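Local coordinates for HD-GYP domain-containing protein (Bdellovibrio bacteriovorus, PDB 3TM8) that belongs to the HD-GYP family of cyclic-di-GMP phosphodiesterases, carries a two-iron centre, and probably acts as a metal-dependent phosphodiesterase, at residues A[288-293]-A[303-308]; A[172-177]-A[282-287]. All coordinates share one frame; numbering follows the deposited sequence. Where two conformers were deposited one is given.

Contact 1 (A[288-293]-A[303-308]). With PO4 (phosphate ion), chain C.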
ATOM      1  N   ASP A 288      -2.756 -11.163   1.053  1.00  8.11           N
ATOM      2  CA  ASP A 288      -2.831 -10.351  -0.158  1.00  7.18           C
ATOM      3  C   ASP A 288      -1.923 -10.878  -1.258  1.00  6.86           C
ATOM      4  O   ASP A 288      -2.250 -10.737  -2.436  1.00  7.77           O
ATOM      5  CB  ASP A 288      -2.551  -8.867   0.072  1.00  7.88           C
ATOM      6  CG  ASP A 288      -2.901  -8.031  -1.153  1.00  8.23           C
ATOM      7  OD1 ASP A 288      -4.021  -8.202  -1.671  1.00  8.10           O
ATOM      8  OD2 ASP A 288      -2.064  -7.227  -1.619  1.00  8.24           O
ATOM      9  N   ARG A 289      -0.787 -11.478  -0.905  1.00  7.16           N
ATOM     10  CA  ARG A 289       0.038 -12.079  -1.953  1.00  7.39           C
ATOM     11  C   ARG A 289      -0.783 -13.134  -2.695  1.00  7.21           C
ATOM     12  O   ARG A 289      -0.784 -13.165  -3.920  1.00  7.40           O
ATOM     13  CB  ARG A 289       1.358 -12.662  -1.443  1.00  8.00           C
ATOM     14  CG  ARG A 289       1.892 -13.801  -2.325  1.00  8.28           C
ATOM     15  CD  ARG A 289       3.395 -14.014  -2.196  1.00  8.25           C
ATOM     16  NE  ARG A 289       4.151 -13.063  -3.003  1.00  8.01           N
ATOM     17  CZ  ARG A 289       4.297 -13.132  -4.325  1.00  7.53           C
ATOM     18  NH1 ARG A 289       3.733 -14.118  -5.015  1.00  8.93           N
ATOM     19  NH2 ARG A 289       4.999 -12.199  -4.956  1.00  7.75           N
ATOM     20  N   LEU A 290      -1.486 -13.989  -1.961  1.00  7.80           N
ATOM     21  CA  LEU A 290      -2.295 -15.017  -2.611  1.00  9.17           C
ATOM     22  C   LEU A 290      -3.341 -14.391  -3.518  1.00 10.03           C
ATOM     23  O   LEU A 290      -3.509 -14.798  -4.668  1.00 10.07           O
ATOM     24  CB  LEU A 290      -2.977 -15.942  -1.591  1.00  9.69           C
ATOM     25  CG  LEU A 290      -2.028 -16.852  -0.814  1.00 12.52           C
ATOM     26  CD1 LEU A 290      -2.821 -17.806   0.081  1.00 13.99           C
ATOM     27  CD2 LEU A 290      -1.114 -17.626  -1.756  1.00 13.92           C
ATOM     28  N   ILE A 291      -4.039 -13.391  -2.997  1.00  9.65           N
ATOM     29  CA  ILE A 291      -5.168 -12.819  -3.708  1.00 10.43           C
ATOM     30  C   ILE A 291      -4.737 -11.947  -4.891  1.00 10.23           C
ATOM     31  O   ILE A 291      -5.265 -12.084  -5.999  1.00 14.22           O
ATOM     32  CB  ILE A 291      -6.054 -12.034  -2.741  1.00 12.97           C
ATOM     33  CG1 ILE A 291      -6.708 -13.003  -1.753  1.00 14.78           C
ATOM     34  CG2 ILE A 291      -7.094 -11.226  -3.502  1.00 14.77           C
ATOM     35  CD1 ILE A 291      -7.272 -12.341  -0.515  1.00 16.28           C
ATOM     36  N   THR A 292      -3.754 -11.082  -4.662  1.00  8.58           N
ATOM     37  CA  THR A 292      -3.330 -10.109  -5.667  1.00  9.49           C
ATOM     38  C   THR A 292      -2.227 -10.605  -6.605  1.00  8.83           C
ATOM     39  O   THR A 292      -2.284 -10.352  -7.809  1.00  9.79           O
ATOM     40  CB  THR A 292      -2.919  -8.793  -4.992  1.00 10.05           C
ATOM     41  OG1 THR A 292      -4.085  -8.207  -4.395  1.00 10.94           O
ATOM     42  CG2 THR A 292      -2.324  -7.809  -6.002  1.00 10.19           C
ATOM     43  N   PHE A 293      -1.235 -11.317  -6.075  1.00  8.93           N
ATOM     44  CA  PHE A 293      -0.100 -11.751  -6.893  1.00  9.82           C
ATOM     45  C   PHE A 293      -0.230 -13.183  -7.413  1.00 11.11           C
ATOM     46  O   PHE A 293       0.480 -13.552  -8.339  1.00 12.79           O
ATOM     47  CB  PHE A 293       1.229 -11.635  -6.131  1.00  9.76           C
ATOM     48  CG  PHE A 293       1.614 -10.232  -5.745  1.00  9.30           C
ATOM     49  CD1 PHE A 293       1.482  -9.173  -6.635  1.00  9.65           C
ATOM     50  CD2 PHE A 293       2.162  -9.991  -4.494  1.00  9.82           C
ATOM     51  CE1 PHE A 293       1.862  -7.882  -6.264  1.00  9.76           C
ATOM     52  CE2 PHE A 293       2.547  -8.711  -4.117  1.00 10.18           C
ATOM     53  CZ  PHE A 293       2.398  -7.656  -5.002  1.00 10.38           C
ATOM     54  N   LYS A 303      -7.559 -21.395   3.315  1.00 12.91           N
ATOM     55  CA  LYS A 303      -7.267 -22.811   3.100  1.00 12.71           C
ATOM     56  C   LYS A 303      -5.883 -22.993   2.496  1.00 11.06           C
ATOM     57  O   LYS A 303      -5.120 -23.873   2.908  1.00 11.41           O
ATOM     58  CB  LYS A 303      -8.313 -23.464   2.189  1.00 14.23           C
ATOM     59  CG  LYS A 303      -7.916 -24.860   1.737  1.00 16.00           C
ATOM     60  CD  LYS A 303      -8.823 -25.390   0.638  1.00 18.09           C
ATOM     61  CE  LYS A 303      -8.538 -24.686  -0.677  1.00 20.44           C
ATOM     62  NZ  LYS A 303      -9.380 -25.216  -1.772  1.00 19.90           N
ATOM     63  N   LYS A 304      -5.561 -22.165   1.508  1.00 12.13           N
ATOM     64  CA  LYS A 304      -4.272 -22.275   0.838  1.00 13.05           C
ATOM     65  C   LYS A 304      -3.105 -22.065   1.789  1.00 12.80           C
ATOM     66  O   LYS A 304      -2.128 -22.812   1.748  1.00 14.06           O
ATOM     67  CB  LYS A 304      -4.183 -21.303  -0.341  1.00 17.53           C
ATOM     68  CG  LYS A 304      -4.883 -21.792  -1.595  1.00 23.77           C
ATOM     69  CD  LYS A 304      -4.265 -21.175  -2.841  1.00 26.80           C
ATOM     70  CE  LYS A 304      -2.927 -21.824  -3.207  1.00 28.99           C
ATOM     71  NZ  LYS A 304      -1.917 -21.766  -2.108  1.00 31.04           N
ATOM     72  N   LEU A 305      -3.196 -21.049   2.641  1.00 12.90           N
ATOM     73  CA  LEU A 305      -2.168 -20.849   3.654  1.00 13.92           C
ATOM     74  C   LEU A 305      -2.052 -22.063   4.581  1.00 14.53           C
ATOM     75  O   LEU A 305      -0.954 -22.473   4.944  1.00 16.74           O
ATOM     76  CB  LEU A 305      -2.447 -19.594   4.479  1.00 14.40           C
ATOM     77  CG  LEU A 305      -2.208 -18.269   3.762  1.00 14.49           C
ATOM     78  CD1 LEU A 305      -2.356 -17.133   4.739  1.00 14.49           C
ATOM     79  CD2 LEU A 305      -0.816 -18.263   3.166  1.00 15.05           C
ATOM     80  N   MET A 306      -3.182 -22.638   4.973  1.00 13.97           N
ATOM     81  CA  MET A 306      -3.156 -23.766   5.896  1.00 14.26           C
ATOM     82  C   MET A 306      -2.623 -25.054   5.276  1.00 14.71           C
ATOM     83  O   MET A 306      -1.975 -25.847   5.961  1.00 16.44           O
ATOM     84  CB  MET A 306      -4.541 -24.001   6.487  1.00 14.46           C
ATOM     85  CG  MET A 306      -4.971 -22.870   7.389  1.00 16.16           C
ATOM     86  SD  MET A 306      -6.653 -23.058   7.956  1.00 18.22           S
ATOM     87  CE  MET A 306      -6.513 -24.516   8.995  1.00 17.87           C
ATOM     88  N   ILE A 307      -2.875 -25.267   3.987  1.00 15.36           N
ATOM     89  CA  ILE A 307      -2.540 -26.525   3.316  0.50 17.86           C
ATOM     90  C   ILE A 307      -1.266 -26.445   2.467  1.00 19.20           C
ATOM     91  O   ILE A 307      -0.640 -27.463   2.171  1.00 22.05           O
ATOM     92  CB  ILE A 307      -3.713 -26.997   2.424  0.50 20.46           C
ATOM     93  CG1 ILE A 307      -4.904 -27.426   3.281  0.50 22.28           C
ATOM     94  CG2 ILE A 307      -3.284 -28.137   1.511  0.50 20.80           C
ATOM     95  CD1 ILE A 307      -6.054 -27.993   2.471  0.50 23.42           C
ATOM     96  N   ASP A 308      -0.909 -25.229   2.054  1.00 20.36           N
ATOM     97  CA  ASP A 308       0.295 -24.999   1.253  1.00 23.31           C
ATOM     98  C   ASP A 308       1.338 -24.154   2.000  1.00 23.18           C
ATOM     99  O   ASP A 308       2.489 -24.058   1.576  1.00 24.81           O
ATOM    100  CB  ASP A 308      -0.062 -24.334  -0.080  1.00 24.63           C
ATOM    101  CG  ASP A 308      -0.925 -25.219  -0.965  1.00 25.64           C
ATOM    102  OD1 ASP A 308      -0.765 -26.461  -0.921  1.00 26.98           O
ATOM    103  OD2 ASP A 308      -1.764 -24.671  -1.711  1.00 25.90           O
TER
HETATM  104  P   PO4 C 901       5.680 -10.245  -1.254  1.00  7.47           P
HETATM  105  O1  PO4 C 901       5.770 -10.839  -2.637  1.00 11.70           O
HETATM  106  O2  PO4 C 901       4.484  -9.335  -1.100  1.00  7.43           O
HETATM  107  O3  PO4 C 901       5.441 -11.357  -0.206  1.00 10.37           O
HETATM  108  O4  PO4 C 901       6.994  -9.589  -0.888  1.00  5.47           O
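In the all-helical HD domain, the last turns of helix 276-293, the helix that supplies the iron ligand N285, pack through L290 against K304 and L305 of the short helix 301-308. The touching is done by one methyl: CD1 of L290 lies 3.7 Å from L305 CD2 and 3.8 Å from K304 CB. In L290 CG sits anti to the carbonyl carbon (chi1 -69°) and CD1 continues the extended chain, which carries that methyl across to the second helix. K304 offers only the root of its chain here; further out the chain bends twice, and K304 NZ closes a salt bridge of 2.9 Å to D308 OD2 on that oxygen's anti lone pair.

One residue before L290, R289 takes the phosphate. R289 NE and NH2 both donate to O1 of PO4, each at 2.8 Å, with N-H...O angles of 147° and 142°, so a single oxygen is forked by the guanidinium edge. F293 CD2 lies 3.5 Å above the R289 guanidinium plane, offset toward its rim, while E294 and the backbone oxygens of L214 and Q216 also hold the group. On the side of the helix away from L290, T292 OG1 donates to D288 OD1, and D288 OD2 bonds the iron ligand H170. The interhelical join is thus purely apolar, whereas R289 reaches the phosphate and D288, a second-shell residue, probably helps orient H170.

Contact 2 (A[172-177]-A[282-287]). With FE (Fe (III) ion), chain D; DMS (dimethyl sulfoxide), chain F; PO4 (phosphate ion), chain C.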
ATOM      1  N   VAL A 172      -0.648  -0.424   0.799  1.00  4.95           N
ATOM      2  CA  VAL A 172      -1.884   0.120   1.356  1.00  4.71           C
ATOM      3  C   VAL A 172      -2.865  -1.006   1.714  1.00  4.46           C
ATOM      4  O   VAL A 172      -3.466  -1.012   2.791  1.00  4.62           O
ATOM      5  CB  VAL A 172      -2.556   1.148   0.416  1.00  6.22           C
ATOM      6  CG1 VAL A 172      -3.806   1.712   1.078  1.00  7.28           C
ATOM      7  CG2 VAL A 172      -1.579   2.279   0.051  1.00  6.12           C
ATOM      8  N   THR A 173      -2.987  -1.988   0.829  1.00  4.90           N
ATOM      9  CA  THR A 173      -3.892  -3.098   1.083  1.00  5.60           C
ATOM     10  C   THR A 173      -3.482  -3.875   2.328  1.00  5.29           C
ATOM     11  O   THR A 173      -4.315  -4.173   3.182  1.00  6.09           O
ATOM     12  CB  THR A 173      -3.968  -4.033  -0.128  1.00  6.83           C
ATOM     13  OG1 THR A 173      -4.589  -3.316  -1.193  1.00  8.19           O
ATOM     14  CG2 THR A 173      -4.811  -5.256   0.198  1.00  7.67           C
ATOM     15  N   VAL A 174      -2.196  -4.186   2.428  1.00  4.75           N
ATOM     16  CA  VAL A 174      -1.697  -4.914   3.583  1.00  5.33           C
ATOM     17  C   VAL A 174      -1.901  -4.083   4.860  1.00  4.69           C
ATOM     18  O   VAL A 174      -2.263  -4.628   5.900  1.00  5.38           O
ATOM     19  CB  VAL A 174      -0.235  -5.365   3.364  1.00  5.41           C
ATOM     20  CG1 VAL A 174       0.378  -5.929   4.642  1.00  6.16           C
ATOM     21  CG2 VAL A 174      -0.173  -6.402   2.262  1.00  5.93           C
ATOM     22  N   SER A 175      -1.728  -2.765   4.784  1.00  4.77           N
ATOM     23  CA  SER A 175      -1.953  -1.932   5.962  1.00  5.69           C
ATOM     24  C   SER A 175      -3.419  -1.932   6.390  1.00  5.92           C
ATOM     25  O   SER A 175      -3.731  -1.896   7.585  1.00  6.92           O
ATOM     26  CB  SER A 175      -1.455  -0.506   5.717  1.00  6.83           C
ATOM     27  OG  SER A 175      -2.415   0.287   5.036  1.00  7.11           O
ATOM     28  N   THR A 176      -4.318  -1.990   5.415  1.00  5.75           N
ATOM     29  CA  THR A 176      -5.752  -1.999   5.671  1.00  6.28           C
ATOM     30  C   THR A 176      -6.154  -3.289   6.397  1.00  6.72           C
ATOM     31  O   THR A 176      -6.864  -3.256   7.414  1.00  7.38           O
ATOM     32  CB  THR A 176      -6.540  -1.857   4.351  1.00  6.80           C
ATOM     33  OG1 THR A 176      -6.063  -0.714   3.625  1.00  6.30           O
ATOM     34  CG2 THR A 176      -8.029  -1.684   4.614  1.00  9.15           C
ATOM     35  N   LEU A 177      -5.690  -4.424   5.875  1.00  6.42           N
ATOM     36  CA  LEU A 177      -5.941  -5.707   6.510  1.00  7.02           C
ATOM     37  C   LEU A 177      -5.289  -5.748   7.882  1.00  7.65           C
ATOM     38  O   LEU A 177      -5.847  -6.310   8.820  1.00  8.02           O
ATOM     39  CB  LEU A 177      -5.409  -6.845   5.648  1.00  7.64           C
ATOM     40  CG  LEU A 177      -6.048  -7.049   4.274  1.00  9.22           C
ATOM     41  CD1 LEU A 177      -5.255  -8.075   3.475  1.00 10.20           C
ATOM     42  CD2 LEU A 177      -7.512  -7.482   4.405  1.00 10.98           C
ATOM     43  N   SER A 282       3.009 -10.059   8.562  1.00  6.68           N
ATOM     44  CA  SER A 282       3.329 -11.269   7.812  1.00  6.95           C
ATOM     45  C   SER A 282       2.062 -12.026   7.400  1.00  6.90           C
ATOM     46  O   SER A 282       1.940 -12.466   6.255  1.00  6.60           O
ATOM     47  CB  SER A 282       4.270 -12.176   8.598  1.00  7.51           C
ATOM     48  OG  SER A 282       4.508 -13.367   7.870  1.00  9.26           O
ATOM     49  N   SER A 283       1.125 -12.178   8.332  1.00  6.88           N
ATOM     50  CA  SER A 283      -0.140 -12.843   8.037  1.00  7.21           C
ATOM     51  C   SER A 283      -0.970 -12.081   7.002  1.00  6.99           C
ATOM     52  O   SER A 283      -1.480 -12.670   6.047  1.00  7.78           O
ATOM     53  CB  SER A 283      -0.960 -13.043   9.318  1.00  8.67           C
ATOM     54  OG  SER A 283      -0.239 -13.802  10.278  1.00  9.62           O
ATOM     55  N   ALA A 284      -1.111 -10.773   7.200  1.00  7.05           N
ATOM     56  CA  ALA A 284      -1.877  -9.941   6.283  1.00  7.13           C
ATOM     57  C   ALA A 284      -1.255  -9.945   4.890  1.00  7.38           C
ATOM     58  O   ALA A 284      -1.964 -10.039   3.883  1.00  8.08           O
ATOM     59  CB  ALA A 284      -1.971  -8.523   6.812  1.00  7.36           C
ATOM     60  N   ASN A 285       0.071  -9.855   4.834  1.00  6.27           N
ATOM     61  CA  ASN A 285       0.757  -9.916   3.563  1.00  6.28           C
ATOM     62  C   ASN A 285       0.534 -11.234   2.847  1.00  6.21           C
ATOM     63  O   ASN A 285       0.305 -11.255   1.641  1.00  6.93           O
ATOM     64  CB  ASN A 285       2.248  -9.719   3.745  1.00  6.48           C
ATOM     65  CG  ASN A 285       2.965  -9.810   2.450  1.00  5.99           C
ATOM     66  OD1 ASN A 285       2.816  -8.930   1.613  1.00  6.77           O
ATOM     67  ND2 ASN A 285       3.706 -10.891   2.237  1.00  7.25           N
ATOM     68  N   ALA A 286       0.633 -12.341   3.579  1.00  6.59           N
ATOM     69  CA  ALA A 286       0.525 -13.648   2.955  1.00  7.46           C
ATOM     70  C   ALA A 286      -0.829 -13.767   2.269  1.00  7.43           C
ATOM     71  O   ALA A 286      -0.941 -14.334   1.179  1.00  8.34           O
ATOM     72  CB  ALA A 286       0.712 -14.742   3.990  1.00  9.06           C
ATOM     73  N   MET A 287      -1.863 -13.224   2.907  1.00  7.89           N
ATOM     74  CA  MET A 287      -3.196 -13.241   2.316  1.00  8.46           C
ATOM     75  C   MET A 287      -3.276 -12.391   1.035  1.00  8.28           C
ATOM     76  O   MET A 287      -3.792 -12.855   0.023  1.00  9.16           O
ATOM     77  CB  MET A 287      -4.267 -12.863   3.352  1.00 10.86           C
ATOM     78  CG  MET A 287      -4.408 -13.902   4.475  1.00 11.93           C
ATOM     79  SD  MET A 287      -5.239 -15.436   3.999  1.00 15.08           S
ATOM     80  CE  MET A 287      -6.948 -14.921   4.147  1.00 15.46           C
TER
HETATM   81 FE    FE D 902       4.265  -7.941   0.395  1.00  5.02          FE
HETATM   82  S   DMS F 309      -6.834  -5.032  -3.719  1.00 12.18           S
HETATM   83  O   DMS F 309      -5.217  -4.365  -3.489  1.00 12.29           O
HETATM   84  C1  DMS F 309      -6.865  -6.691  -2.990  1.00 13.15           C
HETATM   85  C2  DMS F 309      -7.920  -4.200  -2.545  1.00 13.73           C
HETATM   86  P   PO4 C 901       5.680 -10.245  -1.254  1.00  7.47           P
HETATM   87  O1  PO4 C 901       5.770 -10.839  -2.637  1.00 11.70           O
HETATM   88  O2  PO4 C 901       4.484  -9.335  -1.100  1.00  7.43           O
HETATM   89  O3  PO4 C 901       5.441 -11.357  -0.206  1.00 10.37           O
HETATM   90  O4  PO4 C 901       6.994  -9.589  -0.888  1.00  5.47           O
HETATM   91  O   HOH W   1       5.621  -8.826   1.522  1.00  5.37           O
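V174 lays its two methyls on the backbone of 282-287, and A284 CB lies against it, 4.0 Å from V174 O. V174 CG1, anti to the backbone N, lies by N285 N and comes 4.1 Å from A284 CB; V174 CG2 is 3.9 Å from N285 CA. L177, one turn further on, reaches the same alanine methyl from a second direction, roughly at right angles to V174: L177 CB is 4.0 Å from A284 CB, and L177 CD1 rests near the A284 carbonyl oxygen. N285 meanwhile meets V174 with its backbone and the OD1 end of its amide.

These are helices 167-185 and 276-293 of the HD domain, whose short segments run at 126° to each other with axes 8.7 Å apart. Both bring ligands to one iron: H170, just ahead of 172-177, and N285, joined by H203 and D204. The N285 CB bond leads away from V174, and CG lies anti to the backbone N (chi1 179°), which sends the amide to the metal. N285 OD1 binds the iron at 2.1 Å; PO4 O2 and a water are ligands too. From the other amide arm, N285 ND2 donates to PO4 O3 at 3.0 Å in a nearly straight bond (169°), so metal and phosphate together fix which way round the amide lies. On the first helix, T173 OG1 hydrogen-bonds the oxygen of a dimethyl sulfoxide, probably from the crystallisation liquor, at 2.6 Å.

Helix 276-293 is common to both contacts: its 282-287 part packs on helix 167-185 in contact 2, and the next residues, 288-293, meet helix 301-308 in contact 1. The segments come in series along the chain, 172-177 and 282-287 first, then 288-293 and 303-308, all within the HD domain, with the contact centres 12 Å apart. The two also touch directly, L305 lying on A286 and M287, and D288 on T173 and V174. One phosphate, probably from the crystallisation liquor, connects them chemically, hydrogen-bonded from R289 and N285. A single helix thus supplies an iron ligand and, a turn later, an arginine for the iron-bound anion, which may mimic the phosphate of a substrate.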